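Local structure of hypothetical protein RPA3614 (Rhodopseudomonas palustris, 2HHG) at residues K11-T23 against G96-D108. The protein is of unknown function but carries a rhodanese-like domain and may act as a sulfurtransferase, or possibly as a tyrosine phosphatase. Residues are numbered along the deposited sequence; the frame is centred on the assembly and turned at random. Where two conformers were deposited one is given.
With NA (sodium ion), chain C; PO4 (phosphate ion), chain B.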
loop_
_atom_site.group_PDB
_atom_site.type_symbol
_atom_site.label_atom_id
_atom_site.label_comp_id
_atom_site.label_asym_id
_atom_site.label_seq_id
_atom_site.Cartn_x
_atom_site.Cartn_y
_atom_site.Cartn_z
ATOM N N LYS A 11 -14.629 4.980 7.880
ATOM C CA LYS A 11 -15.053 3.731 8.508
ATOM C C LYS A 11 -15.693 2.789 7.482
ATOM O O LYS A 11 -15.312 1.620 7.390
ATOM C CB LYS A 11 -15.995 4.004 9.678
ATOM C CG LYS A 11 -16.376 2.757 10.456
ATOM C CD LYS A 11 -17.249 3.094 11.654
ATOM C CE LYS A 11 -17.417 1.896 12.570
ATOM N NZ LYS A 11 -17.992 0.737 11.842
ATOM N N ALA A 12 -16.639 3.307 6.701
ATOM C CA ALA A 12 -17.293 2.521 5.654
ATOM C C ALA A 12 -16.302 2.064 4.591
ATOM O O ALA A 12 -16.317 0.906 4.177
ATOM C CB ALA A 12 -18.423 3.312 5.014
HETATM N N MSE A 13 -15.441 2.976 4.156
HETATM C CA MSE A 13 -14.462 2.660 3.117
HETATM C C MSE A 13 -13.472 1.595 3.557
HETATM O O MSE A 13 -13.131 0.701 2.779
HETATM C CB MSE A 13 -13.698 3.903 2.686
HETATM C CG MSE A 13 -14.562 4.975 2.074
HETATM SE SE MSE A 13 -13.478 6.541 1.824
HETATM C CE MSE A 13 -14.911 7.828 1.707
ATOM N N LEU A 14 -13.009 1.705 4.800
ATOM C CA LEU A 14 -12.035 0.771 5.349
ATOM C C LEU A 14 -12.632 -0.612 5.578
ATOM O O LEU A 14 -11.967 -1.623 5.329
ATOM C CB LEU A 14 -11.413 1.330 6.628
ATOM C CG LEU A 14 -10.433 2.487 6.412
ATOM C CD1 LEU A 14 -10.157 3.207 7.718
ATOM C CD2 LEU A 14 -9.130 2.009 5.768
ATOM N N ASP A 15 -13.885 -0.659 6.034
ATOM C CA ASP A 15 -14.586 -1.926 6.214
ATOM C C ASP A 15 -14.675 -2.668 4.886
ATOM O O ASP A 15 -14.347 -3.860 4.805
ATOM C CB ASP A 15 -15.991 -1.703 6.780
ATOM C CG ASP A 15 -16.813 -2.981 6.814
ATOM O OD1 ASP A 15 -16.360 -3.965 7.433
ATOM O OD2 ASP A 15 -17.905 -3.005 6.209
ATOM N N GLU A 16 -15.108 -1.958 3.846
ATOM C CA GLU A 16 -15.223 -2.524 2.503
ATOM C C GLU A 16 -13.881 -3.034 1.988
ATOM O O GLU A 16 -13.807 -4.110 1.388
ATOM C CB GLU A 16 -15.768 -1.485 1.521
ATOM C CG GLU A 16 -17.246 -1.162 1.674
ATOM C CD GLU A 16 -17.688 0.012 0.808
ATOM O OE1 GLU A 16 -16.953 0.396 -0.126
ATOM O OE2 GLU A 16 -18.778 0.558 1.068
ATOM N N ALA A 17 -12.827 -2.255 2.218
ATOM C CA ALA A 17 -11.492 -2.630 1.778
ATOM C C ALA A 17 -10.969 -3.835 2.554
ATOM O O ALA A 17 -10.578 -4.843 1.953
ATOM C CB ALA A 17 -10.543 -1.451 1.906
ATOM N N ASN A 18 -10.977 -3.730 3.882
ATOM C CA ASN A 18 -10.450 -4.789 4.741
ATOM C C ASN A 18 -11.040 -6.162 4.461
ATOM O O ASN A 18 -10.308 -7.159 4.443
ATOM C CB ASN A 18 -10.633 -4.437 6.215
ATOM C CG ASN A 18 -9.652 -3.395 6.689
ATOM O OD1 ASN A 18 -8.508 -3.347 6.238
ATOM N ND2 ASN A 18 -10.089 -2.557 7.620
ATOM N N SER A 19 -12.345 -6.221 4.229
ATOM C CA SER A 19 -13.025 -7.499 4.037
ATOM C C SER A 19 -12.821 -8.099 2.644
ATOM O O SER A 19 -13.223 -9.235 2.387
ATOM C CB SER A 19 -14.516 -7.358 4.344
ATOM O OG SER A 19 -15.138 -6.521 3.396
ATOM N N SER A 20 -12.190 -7.332 1.757
ATOM C CA SER A 20 -11.963 -7.735 0.372
ATOM C C SER A 20 -10.495 -8.040 0.072
ATOM O O SER A 20 -10.192 -8.604 -0.978
ATOM C CB SER A 20 -12.441 -6.628 -0.578
ATOM O OG SER A 20 -13.852 -6.491 -0.560
ATOM N N ILE A 21 -9.592 -7.644 0.967
ATOM C CA ILE A 21 -8.159 -7.743 0.698
ATOM C C ILE A 21 -7.401 -8.574 1.727
ATOM O O ILE A 21 -7.877 -8.795 2.838
ATOM C CB ILE A 21 -7.498 -6.338 0.607
ATOM C CG1 ILE A 21 -7.460 -5.675 1.995
ATOM C CG2 ILE A 21 -8.202 -5.471 -0.440
ATOM C CD1 ILE A 21 -6.836 -4.287 2.013
ATOM N N GLU A 22 -6.210 -9.013 1.336
ATOM C CA GLU A 22 -5.277 -9.644 2.253
ATOM C C GLU A 22 -4.605 -8.601 3.134
ATOM O O GLU A 22 -3.908 -7.703 2.634
ATOM C CB GLU A 22 -4.210 -10.419 1.480
ATOM C CG GLU A 22 -3.122 -10.992 2.390
ATOM C CD GLU A 22 -2.014 -11.735 1.663
ATOM O OE1 GLU A 22 -2.096 -11.919 0.434
ATOM O OE2 GLU A 22 -1.055 -12.147 2.345
ATOM N N THR A 23 -4.803 -8.727 4.443
ATOM C CA THR A 23 -4.009 -7.977 5.400
ATOM C C THR A 23 -2.893 -8.890 5.868
ATOM O O THR A 23 -3.113 -9.899 6.557
ATOM C CB THR A 23 -4.833 -7.448 6.587
ATOM O OG1 THR A 23 -5.811 -6.524 6.100
ATOM C CG2 THR A 23 -3.936 -6.712 7.578
ATOM N N GLY A 96 -1.403 1.794 8.045
ATOM C CA GLY A 96 -2.199 0.692 7.510
ATOM C C GLY A 96 -3.525 1.071 6.868
ATOM O O GLY A 96 -4.148 0.246 6.200
ATOM N N LEU A 97 -3.959 2.318 7.035
ATOM C CA LEU A 97 -5.296 2.709 6.581
ATOM C C LEU A 97 -5.341 3.085 5.103
ATOM O O LEU A 97 -6.088 2.474 4.341
ATOM C CB LEU A 97 -5.897 3.803 7.472
ATOM C CG LEU A 97 -5.942 3.495 8.977
ATOM C CD1 LEU A 97 -6.699 4.577 9.730
ATOM C CD2 LEU A 97 -6.540 2.121 9.284
ATOM N N ARG A 98 -4.539 4.068 4.690
ATOM C CA ARG A 98 -4.448 4.438 3.275
ATOM C C ARG A 98 -4.130 3.221 2.423
ATOM O O ARG A 98 -4.643 3.073 1.316
ATOM C CB ARG A 98 -3.373 5.504 3.037
ATOM C CG ARG A 98 -3.797 6.929 3.324
ATOM C CD ARG A 98 -2.595 7.864 3.278
ATOM N NE ARG A 98 -1.707 7.625 4.412
ATOM C CZ ARG A 98 -0.459 8.069 4.532
ATOM N NH1 ARG A 98 0.121 8.759 3.557
ATOM N NH2 ARG A 98 0.225 7.790 5.635
ATOM N N SER A 99 -3.257 2.356 2.934
ATOM C CA SER A 99 -2.838 1.197 2.150
ATOM C C SER A 99 -3.938 0.161 1.968
ATOM O O SER A 99 -3.948 -0.552 0.965
ATOM C CB SER A 99 -1.569 0.565 2.713
ATOM O OG SER A 99 -1.731 0.213 4.067
ATOM N N ALA A 100 -4.866 0.070 2.922
ATOM C CA ALA A 100 -6.042 -0.782 2.727
ATOM C C ALA A 100 -6.875 -0.237 1.569
ATOM O O ALA A 100 -7.309 -0.986 0.689
ATOM C CB ALA A 100 -6.873 -0.872 3.993
ATOM N N LEU A 101 -7.094 1.076 1.560
ATOM C CA LEU A 101 -7.850 1.691 0.470
ATOM C C LEU A 101 -7.126 1.531 -0.859
ATOM O O LEU A 101 -7.748 1.230 -1.869
ATOM C CB LEU A 101 -8.137 3.169 0.745
ATOM C CG LEU A 101 -8.913 3.502 2.020
ATOM C CD1 LEU A 101 -9.274 4.971 2.003
ATOM C CD2 LEU A 101 -10.165 2.635 2.182
ATOM N N ALA A 102 -5.807 1.703 -0.850
ATOM C CA ALA A 102 -5.007 1.588 -2.072
ATOM C C ALA A 102 -5.039 0.173 -2.638
ATOM O O ALA A 102 -5.208 -0.017 -3.839
ATOM C CB ALA A 102 -3.577 2.015 -1.819
ATOM N N ALA A 103 -4.875 -0.827 -1.771
ATOM C CA ALA A 103 -4.948 -2.224 -2.198
ATOM C C ALA A 103 -6.315 -2.543 -2.792
ATOM O O ALA A 103 -6.407 -3.204 -3.825
ATOM C CB ALA A 103 -4.632 -3.155 -1.036
ATOM N N LYS A 104 -7.370 -2.049 -2.155
ATOM C CA LYS A 104 -8.717 -2.255 -2.667
ATOM C C LYS A 104 -8.909 -1.585 -4.036
ATOM O O LYS A 104 -9.475 -2.191 -4.946
ATOM C CB LYS A 104 -9.743 -1.762 -1.650
ATOM C CG LYS A 104 -11.205 -1.920 -2.074
ATOM C CD LYS A 104 -11.594 -3.371 -2.344
ATOM C CE LYS A 104 -13.105 -3.550 -2.369
ATOM N NZ LYS A 104 -13.803 -2.662 -3.332
ATOM N N THR A 105 -8.435 -0.352 -4.186
ATOM C CA THR A 105 -8.491 0.322 -5.482
ATOM C C THR A 105 -7.776 -0.494 -6.563
ATOM O O THR A 105 -8.316 -0.727 -7.645
ATOM C CB THR A 105 -7.863 1.712 -5.390
ATOM O OG1 THR A 105 -8.638 2.513 -4.491
ATOM C CG2 THR A 105 -7.796 2.387 -6.758
ATOM N N ALA A 106 -6.562 -0.932 -6.257
ATOM C CA ALA A 106 -5.775 -1.698 -7.216
ATOM C C ALA A 106 -6.500 -2.993 -7.589
ATOM O O ALA A 106 -6.592 -3.353 -8.762
ATOM C CB ALA A 106 -4.402 -1.987 -6.652
ATOM N N GLN A 107 -7.051 -3.668 -6.590
ATOM C CA GLN A 107 -7.784 -4.902 -6.832
ATOM C C GLN A 107 -9.031 -4.659 -7.693
ATOM O O GLN A 107 -9.318 -5.445 -8.608
ATOM C CB GLN A 107 -8.163 -5.535 -5.503
ATOM C CG GLN A 107 -8.677 -6.955 -5.619
ATOM C CD GLN A 107 -8.895 -7.567 -4.266
ATOM O OE1 GLN A 107 -9.944 -7.373 -3.641
ATOM N NE2 GLN A 107 -7.912 -8.297 -3.795
ATOM N N ASP A 108 -9.755 -3.571 -7.406
ATOM C CA ASP A 108 -10.917 -3.160 -8.194
ATOM C C ASP A 108 -10.567 -2.932 -9.664
ATOM O O ASP A 108 -11.397 -3.137 -10.543
ATOM C CB ASP A 108 -11.531 -1.868 -7.639
ATOM C CG ASP A 108 -12.281 -2.068 -6.334
ATOM O OD1 ASP A 108 -12.528 -3.218 -5.929
ATOM O OD2 ASP A 108 -12.628 -1.040 -5.711
HETATM NA NA NA C . -8.838 -8.803 4.960
HETATM P P PO4 B . -2.558 5.916 7.695
HETATM O O1 PO4 B . -2.840 4.595 8.330
HETATM O O2 PO4 B . -3.149 5.980 6.324
HETATM O O3 PO4 B . -3.197 6.981 8.574
HETATM O O4 PO4 B . -1.078 6.169 7.633
HETATM O O HOH W 1 -14.397 -0.230 -1.802
HETATM O O HOH W 2 -6.889 -0.859 7.513
HETATM O O HOH W 3 -8.252 -7.046 6.434
HETATM O O HOH W 4 -7.010 -10.341 5.497
#
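Ala17 sets its methyl on the backbone of helix 97-108, CB lying 3.5 Å from Ala100 O, and against Lys104 CB. Here the axes of helices 11-18 and 97-108 cross at 58°. Toward the N-terminus of helix 97-108, Leu14 and Leu101 cross nearly at right angles, methyl CD2 on methyl CD2 at 3.8 Å; Leu14 CD2 also reaches Leu97 O. Ile21 rests CD1 on the methyls of both Ala100 and Ala103, each 3.9 Å away; chi1 of 70°, with CG1 between backbone N and carbonyl carbon, points CD1 at the helix while CG2 faces Lys104. In this rhodanese-like fold the N-terminal helix thus packs on the helix that follows the Cys93 loop; the first turn of helix 97-108 binds a phosphate ion, probably from the crystallisation liquor, through Leu97 N and Arg98. Lys104, bent at chi2 and chi4, passes alongside Ala17 and brings CE to 3.6 Å from Ser20 CB; NZ salt-bridges Asp108 OD1 on its syn side (2.9 Å) and meets Glu16 OE1 through a water, while Glu16 OE2 pairs with Arg8. With an alanine in place of Lys104, Ser20 would probably lose the chain covering its CB and Asp108 its cationic mate. The carbonyl oxygens of Asn18 and Ile21, with two waters, bind a sodium ion.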